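Local coordinates for protein probable zinc protease (Pseudomonas aeruginosa, PDB 4NNZ) that probably acts as a zinc-dependent metallopeptidase of the M16 family, as one subunit of a heterodimeric protease, at residues Leu49-Glu54 with Pro161-Met166; Gly38-Thr43 with Phe304-Ser309; Asp86-Tyr91 with Ile374-Ser379; Glu130-Arg135 with Ala144-Lys149. All coordinates share one frame; numbering follows the deposited sequence.

Contact 1: residues Leu49-Glu54 with Pro161-Met166; sequences LSHALE and PTIGWM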
loop_
_atom_site.group_PDB
_atom_site.type_symbol
_atom_site.label_atom_id
_atom_site.label_comp_id
_atom_site.label_asym_id
_atom_site.label_seq_id
_atom_site.Cartn_x
_atom_site.Cartn_y
_atom_site.Cartn_z
ATOM N N LEU A 49 12.596 6.090 0.832
ATOM C CA LEU A 49 13.956 5.643 1.038
ATOM C C LEU A 49 14.851 5.697 -0.163
ATOM O O LEU A 49 15.977 6.030 -0.040
ATOM C CB LEU A 49 13.935 4.221 1.559
ATOM C CG LEU A 49 14.789 3.783 2.728
ATOM C CD1 LEU A 49 14.827 4.790 3.840
ATOM C CD2 LEU A 49 14.235 2.485 3.228
ATOM N N SER A 50 14.357 5.296 -1.312
ATOM C CA SER A 50 15.144 5.309 -2.512
ATOM C C SER A 50 15.478 6.675 -2.970
ATOM O O SER A 50 16.561 6.952 -3.377
ATOM C CB SER A 50 14.436 4.558 -3.606
ATOM O OG SER A 50 13.664 3.584 -3.020
ATOM N N HIS A 51 14.496 7.535 -2.940
ATOM C CA HIS A 51 14.678 8.909 -3.254
ATOM C C HIS A 51 15.593 9.655 -2.274
ATOM O O HIS A 51 16.294 10.528 -2.662
ATOM C CB HIS A 51 13.327 9.560 -3.412
ATOM C CG HIS A 51 13.395 11.034 -3.467
ATOM N ND1 HIS A 51 13.524 11.802 -2.343
ATOM C CD2 HIS A 51 13.399 11.881 -4.510
ATOM C CE1 HIS A 51 13.612 13.063 -2.693
ATOM N NE2 HIS A 51 13.526 13.138 -4.003
ATOM N N ALA A 52 15.523 9.355 -1.006
ATOM C CA ALA A 52 16.430 9.931 -0.057
ATOM C C ALA A 52 17.855 9.491 -0.253
ATOM O O ALA A 52 18.772 10.261 -0.130
ATOM C CB ALA A 52 15.992 9.615 1.346
ATOM N N LEU A 53 18.033 8.220 -0.511
ATOM C CA LEU A 53 19.341 7.680 -0.634
ATOM C C LEU A 53 20.006 8.331 -1.804
ATOM O O LEU A 53 21.172 8.600 -1.763
ATOM C CB LEU A 53 19.274 6.178 -0.803
ATOM C CG LEU A 53 20.566 5.386 -0.911
ATOM C CD1 LEU A 53 21.494 5.620 0.250
ATOM C CD2 LEU A 53 20.294 3.920 -1.068
ATOM N N GLU A 54 19.248 8.574 -2.847
ATOM C CA GLU A 54 19.753 9.212 -4.025
ATOM C C GLU A 54 20.125 10.634 -3.727
ATOM O O GLU A 54 21.189 11.078 -4.034
ATOM C CB GLU A 54 18.710 9.167 -5.112
ATOM C CG GLU A 54 18.990 10.065 -6.286
ATOM C CD GLU A 54 18.138 11.291 -6.304
ATOM O OE1 GLU A 54 16.933 11.177 -6.455
ATOM O OE2 GLU A 54 18.682 12.371 -6.161
ATOM N N PRO A 161 4.012 7.059 -2.816
ATOM C CA PRO A 161 4.673 8.237 -3.341
ATOM C C PRO A 161 6.158 8.111 -3.265
ATOM O O PRO A 161 6.675 7.758 -2.261
ATOM C CB PRO A 161 4.225 9.332 -2.392
ATOM C CG PRO A 161 3.851 8.659 -1.170
ATOM C CD PRO A 161 3.292 7.355 -1.587
ATOM N N THR A 162 6.839 8.442 -4.330
ATOM C CA THR A 162 8.281 8.402 -4.404
ATOM C C THR A 162 9.008 9.261 -3.392
ATOM O O THR A 162 10.018 8.890 -2.876
ATOM C CB THR A 162 8.744 8.834 -5.794
ATOM O OG1 THR A 162 8.049 8.094 -6.785
ATOM C CG2 THR A 162 10.147 8.595 -5.962
ATOM N N ILE A 163 8.488 10.430 -3.136
ATOM C CA ILE A 163 9.049 11.313 -2.140
ATOM C C ILE A 163 9.008 10.737 -0.740
ATOM O O ILE A 163 9.877 10.986 0.037
ATOM C CB ILE A 163 8.455 12.729 -2.176
ATOM C CG1 ILE A 163 9.174 13.632 -1.196
ATOM C CG2 ILE A 163 7.021 12.726 -1.783
ATOM C CD1 ILE A 163 10.628 13.843 -1.489
ATOM N N GLY A 164 7.991 9.951 -0.464
ATOM C CA GLY A 164 7.748 9.344 0.818
ATOM C C GLY A 164 6.669 10.034 1.586
ATOM O O GLY A 164 6.486 11.190 1.430
ATOM N N TRP A 165 5.920 9.315 2.386
ATOM C CA TRP A 165 4.941 9.927 3.259
ATOM C C TRP A 165 5.635 10.644 4.405
ATOM O O TRP A 165 6.648 10.220 4.863
ATOM C CB TRP A 165 3.966 8.891 3.786
ATOM C CG TRP A 165 3.187 8.127 2.776
ATOM C CD1 TRP A 165 3.309 6.827 2.485
ATOM C CD2 TRP A 165 2.141 8.608 1.961
ATOM N NE1 TRP A 165 2.426 6.456 1.551
ATOM C CE2 TRP A 165 1.685 7.539 1.206
ATOM C CE3 TRP A 165 1.558 9.847 1.779
ATOM C CZ2 TRP A 165 0.687 7.667 0.294
ATOM C CZ3 TRP A 165 0.562 9.962 0.901
ATOM C CH2 TRP A 165 0.133 8.889 0.158
ATOM N N MET A 166 5.068 11.723 4.875
ATOM C CA MET A 166 5.739 12.546 5.835
ATOM C C MET A 166 6.029 11.822 7.116
ATOM O O MET A 166 7.045 12.021 7.732
ATOM C CB MET A 166 4.973 13.822 6.099
ATOM C CG MET A 166 5.733 14.781 6.986
ATOM S SD MET A 166 7.198 15.490 6.274
ATOM C CE MET A 166 6.420 16.807 5.389
HETATM O O HOH W 1 11.636 6.974 -2.927
HETATM O O HOH W 2 12.559 11.000 -0.275
#
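His51 on helix 49-56 meets Thr162 and Ile163 in the loop before helix 166-171. The backbones pass close, with CA of His51 6.2 Å from CA of Ile163. The nonpolar contacts centre on the imidazole. CD1 of Ile163 presses on its outer end, 3.3 Å from His51 CE1, which is tight packing. The CB of Ile163 points away from the helix, but CG1 is anti to the backbone N (chi1 -175°) and carries CD1 back to the ring. The two side chains lie side by side and point the same way. Lower down, CB of His51 rests 3.4 Å from the carbonyl O of Thr162, and CG2 of Thr162 lies a little farther from that CB.

The polar contacts run through two waters. One accepts from His51 N and donates to Thr162 O. The other donates to Ile163 O and lies 2.4 Å from His51 ND1, a short distance that leaves this link less certain. Outside the pair, Thr162 OG1 is hydrogen-bonded to Ser39 OG, and the His51 side chain touches Glu131 on helix 118-137.

The sequence His51-Ala52-Leu53-Glu54 matches the start of HxxEH, the inverted zinc-binding motif of M16 peptidases. His51 and Glu54 would therefore belong to the active-site helix, with the 161-166 loop beside it.

Contact 2: residues Gly38-Thr43 with Phe304-Ser309; sequences GSSYET and FNRGDS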
loop_
_atom_site.group_PDB
_atom_site.type_symbol
_atom_site.label_atom_id
_atom_site.label_comp_id
_atom_site.label_asym_id
_atom_site.label_seq_id
_atom_site.Cartn_x
_atom_site.Cartn_y
_atom_site.Cartn_z
ATOM N N GLY A 38 13.399 1.454 -6.537
ATOM C CA GLY A 38 12.424 2.467 -6.760
ATOM C C GLY A 38 11.522 2.494 -5.585
ATOM O O GLY A 38 11.692 1.710 -4.707
ATOM N N SER A 39 10.556 3.383 -5.601
ATOM C CA SER A 39 9.533 3.430 -4.606
ATOM C C SER A 39 8.577 2.262 -4.574
ATOM O O SER A 39 7.988 2.028 -3.583
ATOM C CB SER A 39 8.807 4.761 -4.610
ATOM O OG SER A 39 8.316 5.078 -5.861
ATOM N N SER A 40 8.412 1.549 -5.661
ATOM C CA SER A 40 7.539 0.401 -5.672
ATOM C C SER A 40 8.124 -0.782 -4.920
ATOM O O SER A 40 7.447 -1.708 -4.626
ATOM C CB SER A 40 7.071 0.039 -7.071
ATOM O OG SER A 40 8.118 -0.220 -7.946
ATOM N N TYR A 41 9.387 -0.718 -4.591
ATOM C CA TYR A 41 10.015 -1.724 -3.795
ATOM C C TYR A 41 9.872 -1.457 -2.317
ATOM O O TYR A 41 10.201 -2.271 -1.511
ATOM C CB TYR A 41 11.486 -1.776 -4.142
ATOM C CG TYR A 41 11.841 -2.203 -5.537
ATOM C CD1 TYR A 41 11.642 -1.381 -6.607
ATOM C CD2 TYR A 41 12.430 -3.404 -5.763
ATOM C CE1 TYR A 41 11.996 -1.765 -7.860
ATOM C CE2 TYR A 41 12.773 -3.792 -7.017
ATOM C CZ TYR A 41 12.557 -2.972 -8.056
ATOM O OH TYR A 41 12.923 -3.390 -9.271
ATOM N N GLU A 42 9.438 -0.269 -1.983
ATOM C CA GLU A 42 9.414 0.202 -0.620
ATOM C C GLU A 42 8.276 -0.331 0.207
ATOM O O GLU A 42 7.323 -0.799 -0.295
ATOM C CB GLU A 42 9.460 1.715 -0.586
ATOM C CG GLU A 42 10.822 2.276 -0.934
ATOM C CD GLU A 42 10.840 3.748 -1.300
ATOM O OE1 GLU A 42 9.975 4.514 -0.889
ATOM O OE2 GLU A 42 11.751 4.138 -2.007
ATOM N N THR A 43 8.420 -0.226 1.501
ATOM C CA THR A 43 7.601 -0.908 2.460
ATOM C C THR A 43 6.999 0.116 3.353
ATOM O O THR A 43 7.670 1.022 3.727
ATOM C CB THR A 43 8.456 -1.779 3.368
ATOM O OG1 THR A 43 9.176 -2.713 2.588
ATOM C CG2 THR A 43 7.605 -2.502 4.320
ATOM N N PHE A 304 5.599 1.590 -20.506
ATOM C CA PHE A 304 6.866 0.959 -20.215
ATOM C C PHE A 304 7.182 0.753 -18.749
ATOM O O PHE A 304 8.256 1.004 -18.318
ATOM C CB PHE A 304 8.003 1.659 -20.928
ATOM C CG PHE A 304 7.803 1.752 -22.380
ATOM C CD1 PHE A 304 8.088 0.704 -23.177
ATOM C CD2 PHE A 304 7.286 2.873 -22.934
ATOM C CE1 PHE A 304 7.892 0.768 -24.511
ATOM C CE2 PHE A 304 7.078 2.949 -24.265
ATOM C CZ PHE A 304 7.384 1.892 -25.058
ATOM N N ASN A 305 6.198 0.313 -17.999
ATOM C CA ASN A 305 6.366 -0.059 -16.606
ATOM C C ASN A 305 6.881 -1.456 -16.336
ATOM O O ASN A 305 6.714 -2.358 -17.093
ATOM C CB ASN A 305 5.073 0.153 -15.834
ATOM C CG ASN A 305 4.813 1.588 -15.513
ATOM O OD1 ASN A 305 5.706 2.325 -15.153
ATOM N ND2 ASN A 305 3.589 1.984 -15.624
ATOM N N ARG A 306 7.467 -1.603 -15.184
ATOM C CA ARG A 306 7.914 -2.851 -14.672
ATOM C C ARG A 306 6.739 -3.758 -14.513
ATOM O O ARG A 306 6.803 -4.919 -14.780
ATOM C CB ARG A 306 8.423 -2.565 -13.300
ATOM C CG ARG A 306 9.556 -3.369 -12.785
ATOM C CD ARG A 306 9.850 -2.837 -11.412
ATOM N NE ARG A 306 10.106 -3.900 -10.495
ATOM C CZ ARG A 306 9.671 -3.969 -9.257
ATOM N NH1 ARG A 306 8.925 -3.044 -8.732
ATOM N NH2 ARG A 306 9.999 -5.004 -8.548
ATOM N N GLY A 307 5.670 -3.203 -14.004
ATOM C CA GLY A 307 4.436 -3.896 -13.823
ATOM C C GLY A 307 3.329 -3.219 -14.578
ATOM O O GLY A 307 3.521 -2.718 -15.629
ATOM N N ASP A 308 2.179 -3.155 -13.956
ATOM C CA ASP A 308 0.976 -2.585 -14.505
ATOM C C ASP A 308 0.959 -1.079 -14.542
ATOM O O ASP A 308 1.832 -0.452 -14.047
ATOM C CB ASP A 308 -0.216 -3.070 -13.719
ATOM C CG ASP A 308 -0.558 -4.466 -14.023
ATOM O OD1 ASP A 308 -0.228 -4.933 -15.106
ATOM O OD2 ASP A 308 -1.164 -5.108 -13.183
ATOM N N SER A 309 -0.074 -0.523 -15.129
ATOM C CA SER A 309 -0.107 0.866 -15.447
ATOM C C SER A 309 -1.488 1.468 -15.401
ATOM O O SER A 309 -2.434 0.830 -15.086
ATOM C CB SER A 309 0.534 1.106 -16.798
ATOM O OG SER A 309 0.697 2.471 -17.014
#
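Arg306 lays its guanidinium flat on the ring of Tyr41, with centres 3.8 Å apart and planes 12° apart. This stack is the tight part of the contact. It is also an off-centre cation-pi pair, with Arg306 CZ displaced 33° from the ring normal. CZ of Tyr41 sits under the middle of the guanidinium, 3.3 Å from CZ of Arg306. The Tyr41 hydroxyl also lies below the guanidinium face. It is 3.1 Å from Arg306 NE, but the angle is too poor for a hydrogen bond. The arginine reaches this place with a bend at chi3 (138°). Ser40 comes to the guanidinium from its edge, with OG 3.0 Å from Arg306 NH1. That hydroxyl has firmer partners in Asp87 OD1 and Asp86 O.

Away from the stack the segments stand well apart. Even the nearest CA atoms, those of Ser40 and Arg306, are 9.6 Å from each other, so side chains alone span the distance. Tyr41 is partly exposed, and its side chain is about 8 Å from a bound PEG molecule. Farther along the same loop, Thr43 OG1 is hydrogen-bonded to Thr43 of the second subunit.

The loop after strand 28-35 of the six-stranded sheet is thus joined to the loop between strands 294-301 and 309-317 of the five-stranded sheet. Asp87 OD2 accepts from the backbone N of Arg306, so the base of the arginine is fixed too. The chemistry implies a charge held against an aromatic face, probably with electrostatic support from Asp87.

Contact 3: residues Asp86-Tyr91 with Ile374-Ser379; sequences DDYTAY and IGQLES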
loop_
_atom_site.group_PDB
_atom_site.type_symbol
_atom_site.label_atom_id
_atom_site.label_comp_id
_atom_site.label_asym_id
_atom_site.label_seq_id
_atom_site.Cartn_x
_atom_site.Cartn_y
_atom_site.Cartn_z
ATOM N N ASP A 86 9.386 5.390 -9.558
ATOM C CA ASP A 86 8.830 4.223 -8.942
ATOM C C ASP A 86 9.665 3.008 -9.167
ATOM O O ASP A 86 9.922 2.258 -8.274
ATOM C CB ASP A 86 7.440 3.990 -9.486
ATOM C CG ASP A 86 6.503 5.127 -9.182
ATOM O OD1 ASP A 86 6.894 6.050 -8.470
ATOM O OD2 ASP A 86 5.371 5.120 -9.635
ATOM N N ASP A 87 10.074 2.808 -10.397
ATOM C CA ASP A 87 10.840 1.652 -10.749
ATOM C C ASP A 87 12.332 1.776 -10.849
ATOM O O ASP A 87 12.984 0.783 -10.938
ATOM C CB ASP A 87 10.296 1.043 -12.021
ATOM C CG ASP A 87 8.979 0.389 -11.814
ATOM O OD1 ASP A 87 8.721 -0.028 -10.700
ATOM O OD2 ASP A 87 8.192 0.303 -12.736
ATOM N N TYR A 88 12.878 2.965 -10.833
ATOM C CA TYR A 88 14.299 3.072 -10.982
ATOM C C TYR A 88 14.937 4.309 -10.407
ATOM O O TYR A 88 14.302 5.264 -10.089
ATOM C CB TYR A 88 14.683 2.907 -12.438
ATOM C CG TYR A 88 13.988 3.848 -13.318
ATOM C CD1 TYR A 88 14.421 5.119 -13.456
ATOM C CD2 TYR A 88 12.865 3.482 -13.972
ATOM C CE1 TYR A 88 13.758 5.998 -14.251
ATOM C CE2 TYR A 88 12.204 4.345 -14.781
ATOM C CZ TYR A 88 12.662 5.598 -14.918
ATOM O OH TYR A 88 12.004 6.463 -15.696
ATOM N N THR A 89 16.239 4.233 -10.256
ATOM C CA THR A 89 17.066 5.349 -9.912
ATOM C C THR A 89 18.194 5.462 -10.880
ATOM O O THR A 89 18.923 4.545 -11.041
ATOM C CB THR A 89 17.686 5.101 -8.582
ATOM O OG1 THR A 89 16.649 4.745 -7.692
ATOM C CG2 THR A 89 18.390 6.313 -8.091
ATOM N N ALA A 90 18.344 6.599 -11.514
ATOM C CA ALA A 90 19.367 6.752 -12.515
ATOM C C ALA A 90 20.307 7.910 -12.320
ATOM O O ALA A 90 19.897 8.982 -12.061
ATOM C CB ALA A 90 18.735 6.819 -13.876
ATOM N N TYR A 91 21.590 7.676 -12.498
ATOM C CA TYR A 91 22.554 8.737 -12.449
ATOM C C TYR A 91 23.214 8.844 -13.795
ATOM O O TYR A 91 23.661 7.878 -14.322
ATOM C CB TYR A 91 23.596 8.471 -11.393
ATOM C CG TYR A 91 23.091 8.204 -10.014
ATOM C CD1 TYR A 91 22.548 7.003 -9.686
ATOM C CD2 TYR A 91 23.199 9.140 -9.036
ATOM C CE1 TYR A 91 22.106 6.751 -8.426
ATOM C CE2 TYR A 91 22.759 8.894 -7.771
ATOM C CZ TYR A 91 22.215 7.694 -7.480
ATOM O OH TYR A 91 21.778 7.443 -6.231
ATOM N N ILE A 374 17.512 3.161 -23.360
ATOM C CA ILE A 374 18.147 1.921 -23.084
ATOM C C ILE A 374 18.076 1.599 -21.604
ATOM O O ILE A 374 17.875 0.487 -21.233
ATOM C CB ILE A 374 19.596 1.932 -23.585
ATOM C CG1 ILE A 374 19.629 1.962 -25.102
ATOM C CG2 ILE A 374 20.352 0.729 -23.090
ATOM C CD1 ILE A 374 20.940 2.408 -25.672
ATOM N N GLY A 375 18.222 2.593 -20.761
ATOM C CA GLY A 375 18.273 2.370 -19.338
ATOM C C GLY A 375 16.931 2.158 -18.706
ATOM O O GLY A 375 16.769 1.395 -17.808
ATOM N N GLN A 376 15.960 2.867 -19.194
ATOM C CA GLN A 376 14.620 2.731 -18.735
ATOM C C GLN A 376 14.130 1.309 -18.885
ATOM O O GLN A 376 13.661 0.719 -17.965
ATOM C CB GLN A 376 13.761 3.621 -19.589
ATOM C CG GLN A 376 12.998 4.641 -18.825
ATOM C CD GLN A 376 11.548 4.337 -18.875
ATOM O OE1 GLN A 376 11.149 3.205 -18.640
ATOM N NE2 GLN A 376 10.736 5.337 -19.181
ATOM N N LEU A 377 14.222 0.799 -20.089
ATOM C CA LEU A 377 13.625 -0.427 -20.514
ATOM C C LEU A 377 14.317 -1.527 -19.784
ATOM O O LEU A 377 13.700 -2.431 -19.306
ATOM C CB LEU A 377 13.846 -0.629 -21.994
ATOM C CG LEU A 377 13.046 0.229 -22.941
ATOM C CD1 LEU A 377 13.610 0.191 -24.335
ATOM C CD2 LEU A 377 11.601 -0.132 -22.930
ATOM N N GLU A 378 15.619 -1.428 -19.717
ATOM C CA GLU A 378 16.439 -2.375 -19.031
ATOM C C GLU A 378 16.239 -2.436 -17.519
ATOM O O GLU A 378 16.505 -3.424 -16.904
ATOM C CB GLU A 378 17.892 -2.174 -19.414
ATOM C CG GLU A 378 18.651 -3.452 -19.669
ATOM C CD GLU A 378 18.465 -4.000 -21.054
ATOM O OE1 GLU A 378 18.431 -3.237 -22.008
ATOM O OE2 GLU A 378 18.380 -5.210 -21.193
ATOM N N SER A 379 15.797 -1.356 -16.929
ATOM C CA SER A 379 15.541 -1.339 -15.522
ATOM C C SER A 379 14.193 -1.931 -15.207
ATOM O O SER A 379 13.862 -2.168 -14.086
ATOM C CB SER A 379 15.639 0.077 -15.014
ATOM O OG SER A 379 16.605 0.741 -15.758
HETATM O O HOH W 3 13.200 -1.897 -11.313
#
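The backbones come nearest where the chain leading into strand 89-96 passes the last part of helix 367-379, with CA of Tyr88 6.5 Å from CA of Ser379. Tyr88 carries most of the side-chain contact. Its CB packs on CB of Ser379 at 3.9 Å. Its ring then runs on to Gln376, one turn earlier on the helix. The Tyr88 CG stands between the backbone N and the carbonyl carbon (chi1 55°), which turns the ring toward Gln376. The Tyr88 OH lies 3.8 Å from Gln376 CG. The glutamine chain bends at chi2 (-112°), and its amide plane is 30° from the ring plane. These are van der Waals contacts.

The polar link is a water. It donates to Asp87 O at 2.7 Å and to Ser379 O at 2.9 Å, so it bridges two carbonyl oxygens, both acceptors, by offering a hydrogen to each. The Asp87 carboxylate is held elsewhere, by Tyr158 OH, Ser40 OG and the backbone N of Arg306.

Trp34 of strand 28-35 completes the patch. Its ring meets that of Tyr88, and its side chain also touches Gln376 and Ser379. Ile374 reaches Ile19 of strand 17-22. The result is helix-on-sheet packing across the two halves of the M16 fold: helix 367-379, from the second half of the chain, lies against the six-stranded sheet of the first half.

Contact 4: residues Glu130-Arg135 with Ala144-Lys149; sequences EERRLR and AFERFK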
loop_
_atom_site.group_PDB
_atom_site.type_symbol
_atom_site.label_atom_id
_atom_site.label_comp_id
_atom_site.label_asym_id
_atom_site.label_seq_id
_atom_site.Cartn_x
_atom_site.Cartn_y
_atom_site.Cartn_z
ATOM N N GLU A 130 11.330 19.113 3.950
ATOM C CA GLU A 130 10.969 20.415 3.514
ATOM C C GLU A 130 10.526 20.378 2.084
ATOM O O GLU A 130 9.552 20.959 1.739
ATOM C CB GLU A 130 12.158 21.326 3.709
ATOM C CG GLU A 130 12.023 22.692 3.111
ATOM C CD GLU A 130 11.025 23.530 3.844
ATOM O OE1 GLU A 130 10.193 22.974 4.568
ATOM O OE2 GLU A 130 11.061 24.751 3.703
ATOM N N GLU A 131 11.235 19.643 1.262
ATOM C CA GLU A 131 10.882 19.491 -0.124
ATOM C C GLU A 131 9.505 18.857 -0.281
ATOM O O GLU A 131 8.816 19.169 -1.196
ATOM C CB GLU A 131 11.963 18.708 -0.871
ATOM C CG GLU A 131 11.501 17.953 -2.102
ATOM C CD GLU A 131 12.623 17.476 -2.978
ATOM O OE1 GLU A 131 13.411 16.649 -2.522
ATOM O OE2 GLU A 131 12.715 17.915 -4.132
ATOM N N ARG A 132 9.134 17.959 0.601
ATOM C CA ARG A 132 7.822 17.388 0.562
ATOM C C ARG A 132 6.721 18.389 0.805
ATOM O O ARG A 132 5.699 18.321 0.197
ATOM C CB ARG A 132 7.699 16.262 1.568
ATOM C CG ARG A 132 6.660 15.274 1.163
ATOM C CD ARG A 132 5.999 14.572 2.307
ATOM N NE ARG A 132 4.571 14.616 2.130
ATOM C CZ ARG A 132 3.865 13.834 1.342
ATOM N NH1 ARG A 132 4.415 12.881 0.642
ATOM N NH2 ARG A 132 2.587 14.015 1.273
ATOM N N ARG A 133 6.917 19.271 1.759
ATOM C CA ARG A 133 5.940 20.276 2.032
ATOM C C ARG A 133 5.742 21.224 0.887
ATOM O O ARG A 133 4.651 21.530 0.517
ATOM C CB ARG A 133 6.446 21.148 3.151
ATOM C CG ARG A 133 6.402 20.557 4.523
ATOM C CD ARG A 133 6.227 21.661 5.533
ATOM N NE ARG A 133 7.203 22.740 5.381
ATOM C CZ ARG A 133 6.910 23.986 5.034
ATOM N NH1 ARG A 133 5.663 24.342 4.787
ATOM N NH2 ARG A 133 7.865 24.878 4.935
ATOM N N LEU A 134 6.827 21.753 0.387
ATOM C CA LEU A 134 6.777 22.770 -0.610
ATOM C C LEU A 134 6.224 22.314 -1.922
ATOM O O LEU A 134 5.432 22.991 -2.533
ATOM C CB LEU A 134 8.169 23.326 -0.822
ATOM C CG LEU A 134 8.645 24.552 -0.055
ATOM C CD1 LEU A 134 7.709 24.923 1.062
ATOM C CD2 LEU A 134 10.036 24.352 0.484
ATOM N N ARG A 135 6.701 21.179 -2.376
ATOM C CA ARG A 135 6.381 20.701 -3.679
ATOM C C ARG A 135 5.270 19.704 -3.764
ATOM O O ARG A 135 4.871 19.390 -4.832
ATOM C CB ARG A 135 7.612 20.096 -4.283
ATOM C CG ARG A 135 8.700 21.075 -4.560
ATOM C CD ARG A 135 9.732 20.419 -5.424
ATOM N NE ARG A 135 11.056 20.898 -5.108
ATOM C CZ ARG A 135 11.713 21.792 -5.824
ATOM N NH1 ARG A 135 11.180 22.309 -6.920
ATOM N NH2 ARG A 135 12.915 22.164 -5.438
ATOM N N ALA A 144 -3.270 16.370 -4.900
ATOM C CA ALA A 144 -4.391 15.645 -5.397
ATOM C C ALA A 144 -3.956 14.401 -6.098
ATOM O O ALA A 144 -4.542 13.384 -5.938
ATOM C CB ALA A 144 -5.174 16.520 -6.346
ATOM N N PHE A 145 -2.917 14.501 -6.885
ATOM C CA PHE A 145 -2.425 13.376 -7.615
ATOM C C PHE A 145 -1.895 12.263 -6.748
ATOM O O PHE A 145 -1.994 11.132 -7.085
ATOM C CB PHE A 145 -1.408 13.804 -8.641
ATOM C CG PHE A 145 -1.240 12.830 -9.754
ATOM C CD1 PHE A 145 -2.110 12.811 -10.796
ATOM C CD2 PHE A 145 -0.204 11.937 -9.748
ATOM C CE1 PHE A 145 -1.974 11.916 -11.808
ATOM C CE2 PHE A 145 -0.057 11.042 -10.762
ATOM C CZ PHE A 145 -0.937 11.041 -11.795
ATOM N N GLU A 146 -1.297 12.614 -5.638
ATOM C CA GLU A 146 -0.751 11.655 -4.720
ATOM C C GLU A 146 -1.844 10.804 -4.157
ATOM O O GLU A 146 -1.716 9.627 -4.086
ATOM C CB GLU A 146 -0.047 12.380 -3.609
ATOM C CG GLU A 146 0.936 11.568 -2.847
ATOM C CD GLU A 146 1.503 12.331 -1.707
ATOM O OE1 GLU A 146 0.728 12.927 -0.986
ATOM O OE2 GLU A 146 2.707 12.349 -1.535
ATOM N N ARG A 147 -2.925 11.432 -3.771
ATOM C CA ARG A 147 -4.108 10.746 -3.356
ATOM C C ARG A 147 -4.732 9.899 -4.429
ATOM O O ARG A 147 -5.211 8.847 -4.161
ATOM C CB ARG A 147 -5.159 11.740 -2.913
ATOM C CG ARG A 147 -4.742 12.805 -1.941
ATOM C CD ARG A 147 -4.376 12.217 -0.626
ATOM N NE ARG A 147 -3.706 13.153 0.229
ATOM C CZ ARG A 147 -4.325 13.929 1.083
ATOM N NH1 ARG A 147 -5.620 13.903 1.181
ATOM N NH2 ARG A 147 -3.642 14.726 1.832
ATOM N N PHE A 148 -4.778 10.398 -5.642
ATOM C CA PHE A 148 -5.428 9.717 -6.730
ATOM C C PHE A 148 -4.710 8.447 -7.009
ATOM O O PHE A 148 -5.302 7.431 -7.189
ATOM C CB PHE A 148 -5.472 10.630 -7.956
ATOM C CG PHE A 148 -5.682 9.929 -9.244
ATOM C CD1 PHE A 148 -6.921 9.486 -9.600
ATOM C CD2 PHE A 148 -4.646 9.738 -10.103
ATOM C CE1 PHE A 148 -7.116 8.850 -10.782
ATOM C CE2 PHE A 148 -4.828 9.096 -11.288
ATOM C CZ PHE A 148 -6.066 8.664 -11.630
ATOM N N LYS A 149 -3.406 8.548 -7.020
ATOM C CA LYS A 149 -2.538 7.430 -7.225
ATOM C C LYS A 149 -2.632 6.369 -6.154
ATOM O O LYS A 149 -2.634 5.225 -6.474
ATOM C CB LYS A 149 -1.101 7.896 -7.392
ATOM C CG LYS A 149 -0.232 6.904 -8.116
ATOM C CD LYS A 149 0.956 7.531 -8.789
ATOM C CE LYS A 149 2.094 6.557 -8.969
ATOM N NZ LYS A 149 3.109 6.713 -7.920
#
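Arg132 and Glu146 form a bidentate, end-on salt bridge between two consecutive helices of the M16 peptidase fold, 118-137 and 140-152. Arg132 NH1 donates to Glu146 OE2 at 2.8 Å, with an angle of 142°. Arg132 NH2 donates to Glu146 OE1 at 3.1 Å, and this bond is straighter, at 157°. A weak third bond runs from Arg132 NH2 to Glu146 OE2. The two flat groups are nearly coplanar. OE1 is met by way of its syn lone pair, in the guanidinium plane. OE2 is also met on its syn side, but lies tilted from that plane. Glu146 arrives as an extended chain (chi2 -176°), while Arg132 bends at chi3.

Both terminal nitrogens of Arg132 have further acceptors. NH1 also donates to the carbonyl of Gly164, and NH2 forms a salt bridge with Asp137 OD1. Arg132 is buried, so these partners fix the rotation of its guanidinium and probably balance its charge. Glu146 also touches Pro161 and Trp165, so the pair sits against the 161-166 loop.

Other charged groups of helix 118-137 have partners of their own. Arg135 NE is in a longer ion pair with Glu131 OE2, at 3.6 Å. Arg133 turns to its own helix and grips Glu130 side-on. Its NE (3.1 Å) and NH2 (3.0 Å) both donate to Glu130 OE1, approaching it from the same face of the carboxylate plane.

Contact 1 is a surface contact, contact 2 is buried, and contacts 3 and 4 are partly buried. Contacts 2 and 3 each tie the first half of the chain to the second and lie nearer its centre. Contacts 1 and 4 stay within the first half. Their chemistry differs: water bridges and packing in contact 1, a cation-pi stack in contact 2, van der Waals packing with one water in contact 3, and direct charge pairing in contact 4. They also touch one another. Ser39 and Thr162 join contacts 1 and 2, Asp87 serves contacts 2 and 3, and the 161-166 loop is shared by contact 1 and the surroundings of contact 4.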